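Local coordinates for protein lectin (Trichosanthes anguina, PDB 4HR6) that binds galactosides through two beta-trefoil domains and is a nontoxic lectin homologous to type II ribosome-inactivating proteins, at residues D178-V183 and E188-A193; K202-L207 and Q215-L220. All coordinates share one frame; numbering follows the deposited sequence.

Contacts 1 and 2 follow each other along the chain: contact 1 comes first and ends at A193, with eight residues between it and K202, where contact 2 begins. Their centres lie about 7 Å apart, within the second ricin-type beta-trefoil range of the chain. Strands 189-194 and 201-208 are antiparallel neighbours in one sheet, so each contact owns one of the two. The contacts also meet directly. The backbone of C190 probably hydrogen-bonds to L207, and that of G179 to W217. V191 CG1 packs on I204 CG2. Together they tie the 178-183 strand region, the two sheet strands and the chain around W217 into one mostly buried part of the trefoil.

Contact 1 (D178-V183 and E188-A193); sequences DGTIRV and ELCVTA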
ATOM      1  N   ASP C 178      12.968  -7.226   7.257  1.00 43.97           N
ATOM      2  CA  ASP C 178      13.277  -8.593   6.833  1.00 44.28           C
ATOM      3  C   ASP C 178      12.061  -9.371   6.386  1.00 42.36           C
ATOM      4  O   ASP C 178      12.197 -10.519   5.944  1.00 48.03           O
ATOM      5  CB  ASP C 178      14.024  -9.374   7.931  1.00 46.02           C
ATOM      6  CG  ASP C 178      13.285  -9.408   9.246  1.00 45.96           C
ATOM      7  OD1 ASP C 178      12.060  -9.149   9.260  1.00 48.65           O
ATOM      8  OD2 ASP C 178      13.947  -9.671  10.271  1.00 43.95           O
ATOM      9  N   GLY C 179      10.882  -8.762   6.501  1.00 39.40           N
ATOM     10  CA  GLY C 179       9.647  -9.391   6.083  1.00 38.63           C
ATOM     11  C   GLY C 179       9.006 -10.178   7.209  1.00 41.07           C
ATOM     12  O   GLY C 179       8.091 -10.966   6.969  1.00 41.14           O
ATOM     13  N   THR C 180       9.492  -9.995   8.437  1.00 41.70           N
ATOM     14  CA  THR C 180       8.857 -10.635   9.566  1.00 41.47           C
ATOM     15  C   THR C 180       7.702  -9.783  10.075  1.00 40.32           C
ATOM     16  O   THR C 180       7.722  -8.558   9.962  1.00 37.86           O
ATOM     17  CB  THR C 180       9.818 -10.905  10.743  1.00 42.09           C
ATOM     18  OG1 THR C 180      10.423  -9.683  11.209  1.00 42.25           O
ATOM     19  CG2 THR C 180      10.870 -11.945  10.355  1.00 40.98           C
ATOM     20  N   ILE C 181       6.702 -10.462  10.621  1.00 38.88           N
ATOM     21  CA  ILE C 181       5.610  -9.830  11.342  1.00 40.76           C
ATOM     22  C   ILE C 181       5.742 -10.204  12.803  1.00 40.39           C
ATOM     23  O   ILE C 181       5.654 -11.371  13.153  1.00 40.82           O
ATOM     24  CB  ILE C 181       4.246 -10.294  10.807  1.00 39.95           C
ATOM     25  CG1 ILE C 181       4.172 -10.027   9.302  1.00 40.35           C
ATOM     26  CG2 ILE C 181       3.137  -9.559  11.558  1.00 39.93           C
ATOM     27  CD1 ILE C 181       2.937 -10.579   8.614  1.00 41.30           C
ATOM     28  N   ARG C 182       5.962  -9.210  13.648  1.00 42.10           N
ATOM     29  CA  ARG C 182       6.308  -9.442  15.031  1.00 42.62           C
ATOM     30  C   ARG C 182       5.286  -8.901  16.012  1.00 47.43           C
ATOM     31  O   ARG C 182       4.606  -7.909  15.743  1.00 45.77           O
ATOM     32  CB  ARG C 182       7.663  -8.815  15.335  1.00 42.27           C
ATOM     33  CG  ARG C 182       8.740  -9.333  14.410  1.00 42.95           C
ATOM     34  CD  ARG C 182      10.125  -9.054  14.931  1.00 41.79           C
ATOM     35  NE  ARG C 182      11.108  -9.542  13.964  1.00 47.03           N
ATOM     36  CZ  ARG C 182      12.398  -9.729  14.230  1.00 44.78           C
ATOM     37  NH1 ARG C 182      12.875  -9.469  15.440  1.00 45.74           N
ATOM     38  NH2 ARG C 182      13.206 -10.172  13.280  1.00 42.44           N
ATOM     39  N   VAL C 183       5.216  -9.557  17.172  1.00 45.59           N
ATOM     40  CA  VAL C 183       4.332  -9.152  18.252  1.00 43.98           C
ATOM     41  C   VAL C 183       4.908  -7.848  18.780  1.00 46.65           C
ATOM     42  O   VAL C 183       6.103  -7.753  19.061  1.00 45.46           O
ATOM     43  CB  VAL C 183       4.237 -10.242  19.352  1.00 43.75           C
ATOM     44  CG1 VAL C 183       3.366  -9.784  20.506  1.00 44.11           C
ATOM     45  CG2 VAL C 183       3.672 -11.529  18.758  1.00 44.05           C
ATOM     46  N   GLU C 188      10.898 -10.573  19.930  1.00 58.83           N
ATOM     47  CA  GLU C 188      11.570 -11.867  19.735  1.00 59.80           C
ATOM     48  C   GLU C 188      10.613 -12.886  19.114  1.00 54.86           C
ATOM     49  O   GLU C 188      11.044 -13.971  18.687  1.00 49.60           O
ATOM     50  CB  GLU C 188      12.116 -12.396  21.070  1.00 62.92           C
ATOM     51  CG  GLU C 188      13.219 -11.522  21.664  1.00 69.19           C
ATOM     52  CD  GLU C 188      13.573 -11.870  23.111  1.00 77.84           C
ATOM     53  OE1 GLU C 188      12.754 -12.505  23.824  1.00 78.81           O
ATOM     54  OE2 GLU C 188      14.683 -11.488  23.544  1.00 79.50           O
ATOM     55  N   LEU C 189       9.332 -12.505  19.034  1.00 50.49           N
ATOM     56  CA  LEU C 189       8.243 -13.373  18.573  1.00 49.68           C
ATOM     57  C   LEU C 189       7.732 -13.055  17.155  1.00 49.22           C
ATOM     58  O   LEU C 189       7.343 -11.931  16.861  1.00 47.35           O
ATOM     59  CB  LEU C 189       7.076 -13.258  19.556  1.00 52.58           C
ATOM     60  CG  LEU C 189       7.355 -13.689  21.000  1.00 54.43           C
ATOM     61  CD1 LEU C 189       6.136 -13.446  21.876  1.00 54.02           C
ATOM     62  CD2 LEU C 189       7.759 -15.156  21.041  1.00 53.69           C
ATOM     63  N   CYS C 190       7.688 -14.070  16.300  1.00 49.39           N
ATOM     64  CA  CYS C 190       7.384 -13.902  14.893  1.00 45.79           C
ATOM     65  C   CYS C 190       6.173 -14.716  14.495  1.00 47.29           C
ATOM     66  O   CYS C 190       5.993 -15.830  14.967  1.00 48.66           O
ATOM     67  CB  CYS C 190       8.566 -14.375  14.050  1.00 46.47           C
ATOM     68  SG  CYS C 190       9.847 -13.146  13.730  1.00 44.68           S
ATOM     69  N   VAL C 191       5.355 -14.164  13.604  1.00 44.21           N
ATOM     70  CA  VAL C 191       4.287 -14.915  12.967  1.00 43.17           C
ATOM     71  C   VAL C 191       4.948 -15.973  12.101  1.00 44.52           C
ATOM     72  O   VAL C 191       5.802 -15.655  11.289  1.00 45.85           O
ATOM     73  CB  VAL C 191       3.382 -13.999  12.113  1.00 42.18           C
ATOM     74  CG1 VAL C 191       2.433 -14.807  11.252  1.00 41.01           C
ATOM     75  CG2 VAL C 191       2.612 -13.038  13.009  1.00 42.29           C
ATOM     76  N   THR C 192       4.542 -17.230  12.277  1.00 47.51           N
ATOM     77  CA  THR C 192       5.260 -18.377  11.697  1.00 44.47           C
ATOM     78  C   THR C 192       4.304 -19.442  11.223  1.00 42.45           C
ATOM     79  O   THR C 192       3.329 -19.727  11.895  1.00 45.03           O
ATOM     80  CB  THR C 192       6.168 -19.055  12.741  1.00 46.15           C
ATOM     81  OG1 THR C 192       6.914 -18.073  13.474  1.00 43.70           O
ATOM     82  CG2 THR C 192       7.117 -20.048  12.060  1.00 50.06           C
ATOM     83  N   ALA C 193       4.592 -20.034  10.077  1.00 43.58           N
ATOM     84  CA  ALA C 193       3.826 -21.159   9.576  1.00 51.49           C
ATOM     85  C   ALA C 193       4.371 -22.510  10.127  1.00 57.24           C
ATOM     86  O   ALA C 193       5.500 -22.902   9.810  1.00 59.22           O
ATOM     87  CB  ALA C 193       3.855 -21.158   8.059  1.00 49.12           C
TER
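Strands 181-183 and 189-193 run roughly antiparallel, at 130° between their directions, with R182 and C190 as a non-hydrogen-bonded pair. Two backbone bonds flank that pair. V191 N donates to I181 O at 2.8 Å. V183 N reaches L189 O at 3.2 Å.

R182 and C190 share one face of the pairing. C190 SG meets T180 CG2 at 3.7 Å and lies 3.8 Å from R182 NE, placed obliquely to the guanidinium. The same sulfur is in the disulfide to C209. The link therefore joins this strand to the chain beyond strand 201-208. This is an antiparallel pairing of consecutive strands, consistent with a beta hairpin of the trefoil, although strand 181-183 belongs to the sheet with 173-175 and strand 189-194 to the one with 201-208. W173 of strand 173-175 packs on I181, V183 and V191.

A polar network within 178-183 fixes the arginine. D178 OD1 closes an Asx turn by accepting from T180 N, and its syn lone pair also meets T180 OG1. That hydroxyl in turn receives R182 NE at 2.8 Å, close to the guanidinium plane. T180 OG1 sits between its backbone N and carbonyl carbon (chi1 58°), which places it between carboxylate and guanidinium. R182 NH2 adds a salt bridge to D178 OD2, with weak hydrogen-bond geometry. R187 O takes R182 NH1, and Y176 makes a cation-pi contact with the arginine.

Apolar contacts lie on either side of the R182-C190 pair. The I181 and V191 side chains run at a slant to each other and touch CG2 to CG2 at 3.8 Å. V183 CG2 rests on L189 CB at 3.9 Å. T192 OG1 bonds C190 O from above its carbonyl plane and also pairs with Q215 NE2.

Contact 2 (K202-L207 and Q215-L220); sequences KVITIL and QRWVFL
I204 CG1 (chi1 -48°) and W217 CG (chi1 -54°) both stand anti to the carbonyl carbon, beside the backbone N, and the two side chains face each other. A second turn in I204 (chi2 -60°) sets the direction of CD1, the methyl that reaches the indole. It touches W217 CH2, on the six-membered ring, at 3.9 Å. The approach is oblique to the ring.

The second meeting is looser. Q215 is stretched out past CG, and this carries its amide out to the end of strand 201-208. Q215 NE2 stops 4.0 Å from L207 O, too far for a bond. Its hydrogen bond goes to N208 O instead. OE1 accepts from D210 N. The amide thus has polar partners at both ends, which should fix its rotation.

The indole is held in a similar way. W217 NE1 donates to V191 O in the neighbouring strand 189-194. I225, T227 and L249 add contacts to the ring. I204 packs in turn on V191, I247 and L249. The contact thus joins strand 201-208 to the chain running into strand 218-219, inside the beta-trefoil. The tryptophan belongs to a Q-R-W sequence, consistent with the QxW motif of ricin-type lectin repeats. The I204 side chain is about 11 Å from a bound methyl galactoside, so this is core packing and not sugar contact.

Between the two segments the attraction is apolar and small in area. The polar groups of Q215 and W217 are satisfied by neighbouring parts of the chain. Across the segments the ring meets I204 CD1 through the carbon CH2, a dispersion contact with no directional bond.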
ATOM      1  N   LYS C 202      -0.810 -25.836   6.320  1.00 56.00           N
ATOM      2  CA  LYS C 202      -0.052 -25.434   7.504  1.00 53.89           C
ATOM      3  C   LYS C 202      -0.770 -24.343   8.286  1.00 53.64           C
ATOM      4  O   LYS C 202      -1.476 -23.518   7.703  1.00 52.13           O
ATOM      5  CB  LYS C 202       1.350 -24.990   7.104  1.00 59.38           C
ATOM      6  CG  LYS C 202       2.168 -26.119   6.480  1.00 65.24           C
ATOM      7  CD  LYS C 202       3.238 -25.614   5.520  1.00 72.25           C
ATOM      8  CE  LYS C 202       4.480 -25.138   6.256  1.00 75.58           C
ATOM      9  NZ  LYS C 202       5.350 -26.269   6.684  1.00 80.32           N
ATOM     10  N   VAL C 203      -0.598 -24.359   9.606  1.00 46.93           N
ATOM     11  CA  VAL C 203      -1.302 -23.462  10.502  1.00 50.18           C
ATOM     12  C   VAL C 203      -0.332 -22.401  11.011  1.00 54.82           C
ATOM     13  O   VAL C 203       0.834 -22.698  11.307  1.00 52.03           O
ATOM     14  CB  VAL C 203      -1.940 -24.226  11.690  1.00 50.76           C
ATOM     15  CG1 VAL C 203      -2.316 -23.292  12.825  1.00 48.18           C
ATOM     16  CG2 VAL C 203      -3.177 -24.996  11.229  1.00 54.97           C
ATOM     17  N   ILE C 204      -0.827 -21.165  11.113  1.00 52.98           N
ATOM     18  CA  ILE C 204       0.005 -20.028  11.463  1.00 49.90           C
ATOM     19  C   ILE C 204      -0.087 -19.784  12.950  1.00 46.83           C
ATOM     20  O   ILE C 204      -1.178 -19.727  13.514  1.00 52.75           O
ATOM     21  CB  ILE C 204      -0.437 -18.719  10.751  1.00 49.37           C
ATOM     22  CG1 ILE C 204      -0.665 -18.928   9.251  1.00 47.65           C
ATOM     23  CG2 ILE C 204       0.598 -17.615  10.990  1.00 49.37           C
ATOM     24  CD1 ILE C 204       0.542 -19.411   8.493  1.00 50.91           C
ATOM     25  N   THR C 205       1.060 -19.591  13.577  1.00 43.71           N
ATOM     26  CA  THR C 205       1.119 -19.406  15.018  1.00 45.78           C
ATOM     27  C   THR C 205       2.264 -18.442  15.290  1.00 42.91           C
ATOM     28  O   THR C 205       2.871 -17.932  14.358  1.00 49.21           O
ATOM     29  CB  THR C 205       1.301 -20.788  15.736  1.00 49.51           C
ATOM     30  OG1 THR C 205       1.167 -20.642  17.154  1.00 49.40           O
ATOM     31  CG2 THR C 205       2.674 -21.418  15.419  1.00 48.08           C
ATOM     32  N   ILE C 206       2.554 -18.197  16.557  1.00 46.54           N
ATOM     33  CA  ILE C 206       3.635 -17.317  16.972  1.00 49.25           C
ATOM     34  C   ILE C 206       4.769 -18.120  17.594  1.00 54.60           C
ATOM     35  O   ILE C 206       4.565 -18.767  18.631  1.00 58.76           O
ATOM     36  CB  ILE C 206       3.132 -16.314  18.025  1.00 51.57           C
ATOM     37  CG1 ILE C 206       1.867 -15.605  17.514  1.00 54.40           C
ATOM     38  CG2 ILE C 206       4.232 -15.322  18.393  1.00 49.82           C
ATOM     39  CD1 ILE C 206       1.269 -14.631  18.506  1.00 56.44           C
ATOM     40  N   LEU C 207       5.957 -18.075  16.981  1.00 54.92           N
ATOM     41  CA  LEU C 207       7.159 -18.725  17.541  1.00 56.59           C
ATOM     42  C   LEU C 207       8.311 -17.738  17.644  1.00 58.57           C
ATOM     43  O   LEU C 207       8.203 -16.602  17.185  1.00 57.83           O
ATOM     44  CB  LEU C 207       7.583 -19.925  16.692  1.00 56.43           C
ATOM     45  CG  LEU C 207       6.495 -20.989  16.480  1.00 59.10           C
ATOM     46  CD1 LEU C 207       6.895 -21.991  15.410  1.00 59.20           C
ATOM     47  CD2 LEU C 207       6.161 -21.696  17.786  1.00 59.13           C
ATOM     48  N   GLN C 215       8.830 -17.474   8.394  1.00 53.33           N
ATOM     49  CA  GLN C 215       8.548 -16.261   9.157  1.00 49.82           C
ATOM     50  C   GLN C 215       8.634 -15.005   8.258  1.00 44.74           C
ATOM     51  O   GLN C 215       8.762 -13.884   8.756  1.00 42.69           O
ATOM     52  CB  GLN C 215       9.527 -16.147  10.335  1.00 49.56           C
ATOM     53  CG  GLN C 215       9.509 -17.349  11.265  1.00 55.06           C
ATOM     54  CD  GLN C 215      10.388 -17.165  12.489  1.00 54.11           C
ATOM     55  OE1 GLN C 215      11.517 -16.702  12.387  1.00 55.77           O
ATOM     56  NE2 GLN C 215       9.870 -17.534  13.654  1.00 54.11           N
ATOM     57  N   ARG C 216       8.573 -15.204   6.943  1.00 45.38           N
ATOM     58  CA  ARG C 216       8.799 -14.122   5.976  1.00 47.25           C
ATOM     59  C   ARG C 216       7.591 -13.928   5.088  1.00 43.65           C
ATOM     60  O   ARG C 216       7.205 -14.830   4.351  1.00 36.54           O
ATOM     61  CB  ARG C 216      10.026 -14.382   5.095  1.00 47.01           C
ATOM     62  CG  ARG C 216      10.421 -13.179   4.228  1.00 48.40           C
ATOM     63  CD  ARG C 216      11.778 -13.334   3.545  1.00 46.86           C
ATOM     64  NE  ARG C 216      11.874 -12.558   2.306  1.00 45.77           N
ATOM     65  CZ  ARG C 216      12.772 -12.755   1.336  1.00 47.16           C
ATOM     66  NH1 ARG C 216      13.697 -13.714   1.417  1.00 50.21           N
ATOM     67  NH2 ARG C 216      12.742 -11.992   0.258  1.00 47.10           N
ATOM     68  N   TRP C 217       7.044 -12.713   5.135  1.00 46.98           N
ATOM     69  CA  TRP C 217       5.756 -12.382   4.513  1.00 45.74           C
ATOM     70  C   TRP C 217       5.860 -11.145   3.636  1.00 44.42           C
ATOM     71  O   TRP C 217       6.604 -10.230   3.957  1.00 43.06           O
ATOM     72  CB  TRP C 217       4.741 -12.111   5.617  1.00 45.06           C
ATOM     73  CG  TRP C 217       4.666 -13.231   6.571  1.00 46.76           C
ATOM     74  CD1 TRP C 217       5.234 -13.304   7.822  1.00 45.33           C
ATOM     75  CD2 TRP C 217       4.020 -14.475   6.350  1.00 46.18           C
ATOM     76  NE1 TRP C 217       4.951 -14.510   8.391  1.00 44.76           N
ATOM     77  CE2 TRP C 217       4.216 -15.255   7.504  1.00 44.94           C
ATOM     78  CE3 TRP C 217       3.292 -15.012   5.281  1.00 45.58           C
ATOM     79  CZ2 TRP C 217       3.701 -16.537   7.625  1.00 46.86           C
ATOM     80  CZ3 TRP C 217       2.788 -16.286   5.399  1.00 46.66           C
ATOM     81  CH2 TRP C 217       2.989 -17.034   6.562  1.00 46.40           C
ATOM     82  N   VAL C 218       5.094 -11.112   2.548  1.00 44.33           N
ATOM     83  CA  VAL C 218       4.983  -9.906   1.733  1.00 46.36           C
ATOM     84  C   VAL C 218       3.511  -9.505   1.512  1.00 45.05           C
ATOM     85  O   VAL C 218       2.665 -10.323   1.103  1.00 42.09           O
ATOM     86  CB  VAL C 218       5.746 -10.042   0.393  1.00 48.89           C
ATOM     87  CG1 VAL C 218       5.267 -11.237  -0.415  1.00 50.63           C
ATOM     88  CG2 VAL C 218       5.637  -8.761  -0.421  1.00 50.83           C
ATOM     89  N   PHE C 219       3.222  -8.234   1.795  1.00 42.15           N
ATOM     90  CA  PHE C 219       1.910  -7.635   1.518  1.00 38.90           C
ATOM     91  C   PHE C 219       1.861  -7.191   0.074  1.00 37.90           C
ATOM     92  O   PHE C 219       2.561  -6.259  -0.315  1.00 44.51           O
ATOM     93  CB  PHE C 219       1.662  -6.433   2.430  1.00 38.65           C
ATOM     94  CG  PHE C 219       1.370  -6.791   3.851  1.00 41.04           C
ATOM     95  CD1 PHE C 219       2.366  -7.287   4.678  1.00 44.21           C
ATOM     96  CD2 PHE C 219       0.100  -6.614   4.376  1.00 45.45           C
ATOM     97  CE1 PHE C 219       2.098  -7.601   5.997  1.00 44.57           C
ATOM     98  CE2 PHE C 219      -0.173  -6.925   5.699  1.00 46.61           C
ATOM     99  CZ  PHE C 219       0.827  -7.422   6.509  1.00 46.70           C
ATOM    100  N   LEU C 220       1.046  -7.848  -0.735  1.00 38.60           N
ATOM    101  CA  LEU C 220       0.997  -7.554  -2.162  1.00 39.68           C
ATOM    102  C   LEU C 220      -0.258  -6.748  -2.552  1.00 39.52           C
ATOM    103  O   LEU C 220      -1.168  -6.536  -1.746  1.00 39.10           O
ATOM    104  CB  LEU C 220       1.055  -8.858  -2.959  1.00 41.24           C
ATOM    105  CG  LEU C 220       2.319  -9.707  -2.789  1.00 43.25           C
ATOM    106  CD1 LEU C 220       2.123 -11.044  -3.483  1.00 45.84           C
ATOM    107  CD2 LEU C 220       3.560  -9.024  -3.318  1.00 41.50           C
TER